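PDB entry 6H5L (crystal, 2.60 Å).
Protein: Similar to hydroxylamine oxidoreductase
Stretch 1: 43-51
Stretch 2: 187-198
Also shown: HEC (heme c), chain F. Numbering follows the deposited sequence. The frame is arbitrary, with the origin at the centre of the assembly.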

# COMPACT_ATOMS: atom_id res chain seq x y z
N LYS A 43 62.50 25.57 0.36
CA LYS A 43 63.23 26.42 -0.56
C LYS A 43 63.85 25.65 -1.72
O LYS A 43 64.47 26.27 -2.60
N TYR A 44 63.73 24.33 -1.74
CA TYR A 44 64.36 23.51 -2.77
C TYR A 44 63.41 23.10 -3.89
O TYR A 44 63.86 22.55 -4.89
N PHE A 45 62.11 23.36 -3.74
CA PHE A 45 61.14 23.03 -4.77
C PHE A 45 59.97 24.00 -4.67
O PHE A 45 59.89 24.82 -3.75
N LYS A 46 59.04 23.89 -5.62
CA LYS A 46 57.80 24.65 -5.62
C LYS A 46 56.63 23.68 -5.59
O LYS A 46 56.72 22.55 -6.08
N ALA A 47 55.52 24.13 -5.01
CA ALA A 47 54.36 23.28 -4.85
C ALA A 47 53.67 23.04 -6.19
O ALA A 47 53.70 23.88 -7.09
N GLN A 48 53.06 21.86 -6.32
CA GLN A 48 52.22 21.59 -7.48
C GLN A 48 50.96 22.45 -7.42
O GLN A 48 50.55 22.92 -6.36
N MET A 49 50.36 22.66 -8.59
CA MET A 49 49.22 23.57 -8.70
C MET A 49 48.09 23.18 -7.75
O MET A 49 47.53 24.04 -7.06
N LEU A 50 47.76 21.89 -7.69
CA LEU A 50 46.62 21.44 -6.90
C LEU A 50 46.85 21.52 -5.40
O LEU A 50 45.92 21.24 -4.64
N ASP A 51 48.06 21.89 -4.96
CA ASP A 51 48.29 22.08 -3.53
C ASP A 51 47.49 23.25 -2.97
O ASP A 51 47.33 23.34 -1.75
N ALA A 187 63.29 14.94 -6.64
CA ALA A 187 62.55 14.64 -7.86
C ALA A 187 62.09 15.92 -8.55
O ALA A 187 62.10 16.01 -9.79
N ALA A 188 61.69 16.93 -7.77
CA ALA A 188 61.31 18.22 -8.35
C ALA A 188 62.51 18.95 -8.94
O ALA A 188 62.38 19.65 -9.94
N ARG A 189 63.69 18.79 -8.32
CA ARG A 189 64.91 19.38 -8.88
C ARG A 189 65.18 18.86 -10.28
O ARG A 189 65.62 19.61 -11.16
N ARG A 190 64.93 17.57 -10.51
CA ARG A 190 65.25 16.92 -11.77
C ARG A 190 64.13 17.00 -12.79
O ARG A 190 64.25 16.41 -13.87
N GLY A 191 63.05 17.71 -12.49
CA GLY A 191 61.96 17.87 -13.42
C GLY A 191 60.83 16.88 -13.30
O GLY A 191 60.01 16.79 -14.22
N TYR A 192 60.75 16.13 -12.20
CA TYR A 192 59.69 15.15 -11.99
C TYR A 192 58.78 15.54 -10.83
O TYR A 192 58.28 14.67 -10.12
N LEU A 193 58.57 16.84 -10.63
CA LEU A 193 57.70 17.30 -9.56
C LEU A 193 56.28 16.76 -9.73
O LEU A 193 55.68 16.25 -8.78
N TYR A 194 55.74 16.88 -10.94
CA TYR A 194 54.37 16.45 -11.19
C TYR A 194 54.24 14.95 -11.40
O TYR A 194 53.12 14.45 -11.53
N GLY A 195 55.36 14.21 -11.45
CA GLY A 195 55.28 12.77 -11.35
C GLY A 195 54.77 12.30 -10.00
O GLY A 195 54.30 11.17 -9.88
N GLN A 196 54.85 13.16 -8.99
CA GLN A 196 54.31 12.90 -7.66
C GLN A 196 52.88 13.42 -7.52
O GLN A 196 52.47 13.81 -6.41
N HIS A 197 52.13 13.46 -8.62
CA HIS A 197 50.76 13.96 -8.61
C HIS A 197 49.89 13.20 -7.61
O HIS A 197 49.16 13.80 -6.81
N GLY A 198 49.96 11.87 -7.65
CA GLY A 198 49.19 11.07 -6.72
C GLY A 198 49.62 11.21 -5.28
O GLY A 198 48.81 10.98 -4.37

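Stretch 1, which has no regular helix or strand before a type I turn from Gln48 to Asp51, runs past the end of one helix and the start of the next in stretch 2, and its side chains meet that connection in turn. Lys43 stays out of reach. Tyr44 (chi1 m) points toward stretch 2, its ring offering apolar carbon beside Arg189 while its OH is hydrogen-bonded elsewhere in the structure: Arg189 NE sits at the ring edge, 4.5 Å from Tyr44 CD2, while the aliphatic Arg189 CG is 4.0 Å from Tyr44 O.

Phe45, with chi1 p, also points toward stretch 2. Its CB meets Ala188 CB at 3.6 Å, an approach suited to alanine's short side chain, and its CD2 lies 4.4 Å from Leu193 CD1. Lys46 points sideways and its end leads away, leaving the amine exposed; its backbone O touches Leu193 CD2 at 3.2 Å. Ala47 turns its methyl away.

Gln48 (m, t, chi3 60°) is the centrepiece, with the largest covered area. Its methylene carbons serve as apolar surface: Gln48 CG packs over one face of the Tyr194 ring, 4.1 Å from the centroid, and lies 3.7 Å from Leu193 CG. The amide supplies the polar end. Gln48 NE2 donates a weak but nearly linear hydrogen bond to Gln196 O at 3.3 Å, and Gln48 OE1 accepts one from water 1 at 2.6 Å. That water also hydrogen-bonds His197 ND1 at 2.5 Å, bridging the stretches.

At Met49, the backbone N donates to Tyr194 OH at 3.2 Å, while the flexible m, t, m side chain brings CE to 3.6 Å from Tyr194 CE1. Leu50 (m, t) points toward stretch 2, its branched apolar side chain suiting a buried place against the His197 ring, with Leu50 CD1 3.5 Å from His197 CE1. Asp51 makes no cross-contact; its OD2 accepts a weak bond from Gln48 N at 3.2 Å, within the turn. Beyond this interface, Gln196 OE1 approaches heme c CBB at 3.5 Å.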

# COMPACT_ATOMS: atom_id res chain seq x y z
CB LYS A 43 64.32 27.18 0.20
CG LYS A 43 63.80 28.10 1.30
CD LYS A 43 62.98 29.24 0.72
CE LYS A 43 62.58 30.23 1.80
NZ LYS A 43 61.87 31.42 1.24
CB TYR A 44 64.98 22.26 -2.14
CG TYR A 44 66.16 22.55 -1.25
CD1 TYR A 44 65.98 23.04 0.04
CD2 TYR A 44 67.46 22.34 -1.70
CE1 TYR A 44 67.06 23.31 0.86
CE2 TYR A 44 68.55 22.60 -0.88
CZ TYR A 44 68.34 23.09 0.39
OH TYR A 44 69.42 23.35 1.21
CB PHE A 45 60.67 21.57 -4.66
CG PHE A 45 59.83 21.30 -3.45
CD1 PHE A 45 60.41 21.03 -2.22
CD2 PHE A 45 58.44 21.29 -3.54
CE1 PHE A 45 59.63 20.77 -1.11
CE2 PHE A 45 57.66 21.03 -2.43
CZ PHE A 45 58.26 20.77 -1.21
CB LYS A 46 57.70 25.57 -6.84
CG LYS A 46 58.76 26.66 -6.87
CD LYS A 46 58.43 27.72 -7.90
CE LYS A 46 59.45 28.85 -7.87
NZ LYS A 46 59.02 30.01 -8.70
CB ALA A 47 53.37 23.90 -3.87
CB GLN A 48 51.86 20.10 -7.54
CG GLN A 48 53.07 19.18 -7.67
CD GLN A 48 52.69 17.71 -7.65
OE1 GLN A 48 51.94 17.23 -8.49
NE2 GLN A 48 53.23 16.99 -6.67
CB MET A 49 48.72 23.60 -10.14
CG MET A 49 49.66 24.27 -11.13
SD MET A 49 49.13 24.02 -12.83
CE MET A 49 49.45 22.26 -13.03
CB LEU A 50 46.27 20.00 -7.29
CG LEU A 50 45.68 19.82 -8.69
CD1 LEU A 50 45.97 18.42 -9.20
CD2 LEU A 50 44.19 20.10 -8.68
CB ASP A 51 49.78 22.28 -3.27
CG ASP A 51 50.59 21.02 -3.54
OD1 ASP A 51 49.97 19.96 -3.79
OD2 ASP A 51 51.83 21.09 -3.50
CB ALA A 187 61.35 13.74 -7.54
CB ALA A 188 60.63 19.08 -7.30
CB ARG A 189 66.10 19.07 -7.98
CG ARG A 189 66.31 20.02 -6.81
CD ARG A 189 67.38 19.45 -5.89
NE ARG A 189 68.46 20.39 -5.61
CZ ARG A 189 69.60 20.05 -5.02
NH1 ARG A 189 69.81 18.79 -4.66
NH2 ARG A 189 70.54 20.96 -4.80
CB ARG A 190 65.63 15.46 -11.51
CG ARG A 190 66.58 15.30 -10.34
CD ARG A 190 67.32 13.98 -10.38
NE ARG A 190 68.43 13.98 -9.44
CZ ARG A 190 69.53 13.25 -9.58
NH1 ARG A 190 70.50 13.31 -8.68
NH2 ARG A 190 69.67 12.47 -10.64
CB TYR A 192 60.28 13.75 -11.75
CG TYR A 192 61.39 13.37 -12.70
CD1 TYR A 192 61.15 13.19 -14.05
CD2 TYR A 192 62.69 13.18 -12.23
CE1 TYR A 192 62.17 12.84 -14.92
CE2 TYR A 192 63.71 12.83 -13.09
CZ TYR A 192 63.44 12.66 -14.43
OH TYR A 192 64.46 12.30 -15.29
CB LEU A 193 57.69 18.82 -9.49
CG LEU A 193 56.63 19.44 -8.58
CD1 LEU A 193 56.95 19.18 -7.11
CD2 LEU A 193 56.46 20.92 -8.85
CB TYR A 194 53.79 17.21 -12.39
CG TYR A 194 53.41 18.62 -12.04
CD1 TYR A 194 52.14 18.91 -11.54
CD2 TYR A 194 54.31 19.67 -12.18
CE1 TYR A 194 51.79 20.21 -11.21
CE2 TYR A 194 53.96 20.96 -11.86
CZ TYR A 194 52.70 21.23 -11.37
OH TYR A 194 52.36 22.52 -11.04
CB GLN A 196 55.23 13.51 -6.60
CG GLN A 196 56.68 13.07 -6.77
CD GLN A 196 57.63 13.80 -5.85
OE1 GLN A 196 58.45 13.18 -5.18
NE2 GLN A 196 57.52 15.12 -5.81
CB HIS A 197 50.17 13.86 -10.02
CG HIS A 197 48.69 14.10 -10.08
ND1 HIS A 197 48.14 15.34 -10.33
CD2 HIS A 197 47.64 13.25 -9.96
CE1 HIS A 197 46.83 15.24 -10.34
NE2 HIS A 197 46.50 13.99 -10.12
FE HEC F . 52.54 7.93 1.31
CHA HEC F . 53.04 6.10 4.11
CHB HEC F . 55.44 9.52 1.64
CHC HEC F . 52.46 8.81 -2.09
CHD HEC F . 49.31 6.95 1.07
NA HEC F . 53.97 7.83 2.65
C1A HEC F . 54.03 6.99 3.74
C2A HEC F . 55.31 7.21 4.39
C3A HEC F . 55.97 8.16 3.70
C4A HEC F . 55.14 8.57 2.59
CMA HEC F . 57.37 8.72 4.04
CAA HEC F . 55.85 6.51 5.66
CBA HEC F . 54.93 6.76 6.84
CGA HEC F . 55.36 8.01 7.56
O1A HEC F . 54.49 8.90 7.76
O2A HEC F . 56.56 8.13 7.91
NB HEC F . 53.70 9.04 -0.00
C1B HEC F . 54.96 9.49 0.35
C2B HEC F . 55.66 9.89 -0.86
C3B HEC F . 54.82 9.69 -1.91
C4B HEC F . 53.58 9.15 -1.37
CMB HEC F . 57.10 10.44 -0.79
CAB HEC F . 54.99 9.93 -3.44
CBB HEC F . 56.09 10.92 -3.88
NC HEC F . 51.13 7.93 -0.24
C1C HEC F . 51.31 8.25 -1.57
C2C HEC F . 50.15 7.79 -2.31
C3C HEC F . 49.23 7.38 -1.42
C4C HEC F . 49.86 7.39 -0.11
CMC HEC F . 49.91 8.09 -3.81
CAC HEC F . 47.80 6.87 -1.71
CBC HEC F . 47.82 5.60 -2.59
ND HEC F . 51.35 6.69 2.42
C1D HEC F . 50.01 6.45 2.15
C2D HEC F . 49.48 5.58 3.17
C3D HEC F . 50.65 5.31 4.13
C4D HEC F . 51.77 6.04 3.58
CMD HEC F . 48.03 5.06 3.26
CAD HEC F . 50.67 4.45 5.42
CBD HEC F . 50.12 3.05 5.14
CGD HEC F . 50.15 2.26 6.42
O1D HEC F . 50.78 2.74 7.39
O2D HEC F . 49.55 1.16 6.47
O HOH W 1 49.46 17.26 -9.31
O HOH W 2 53.09 6.08 0.46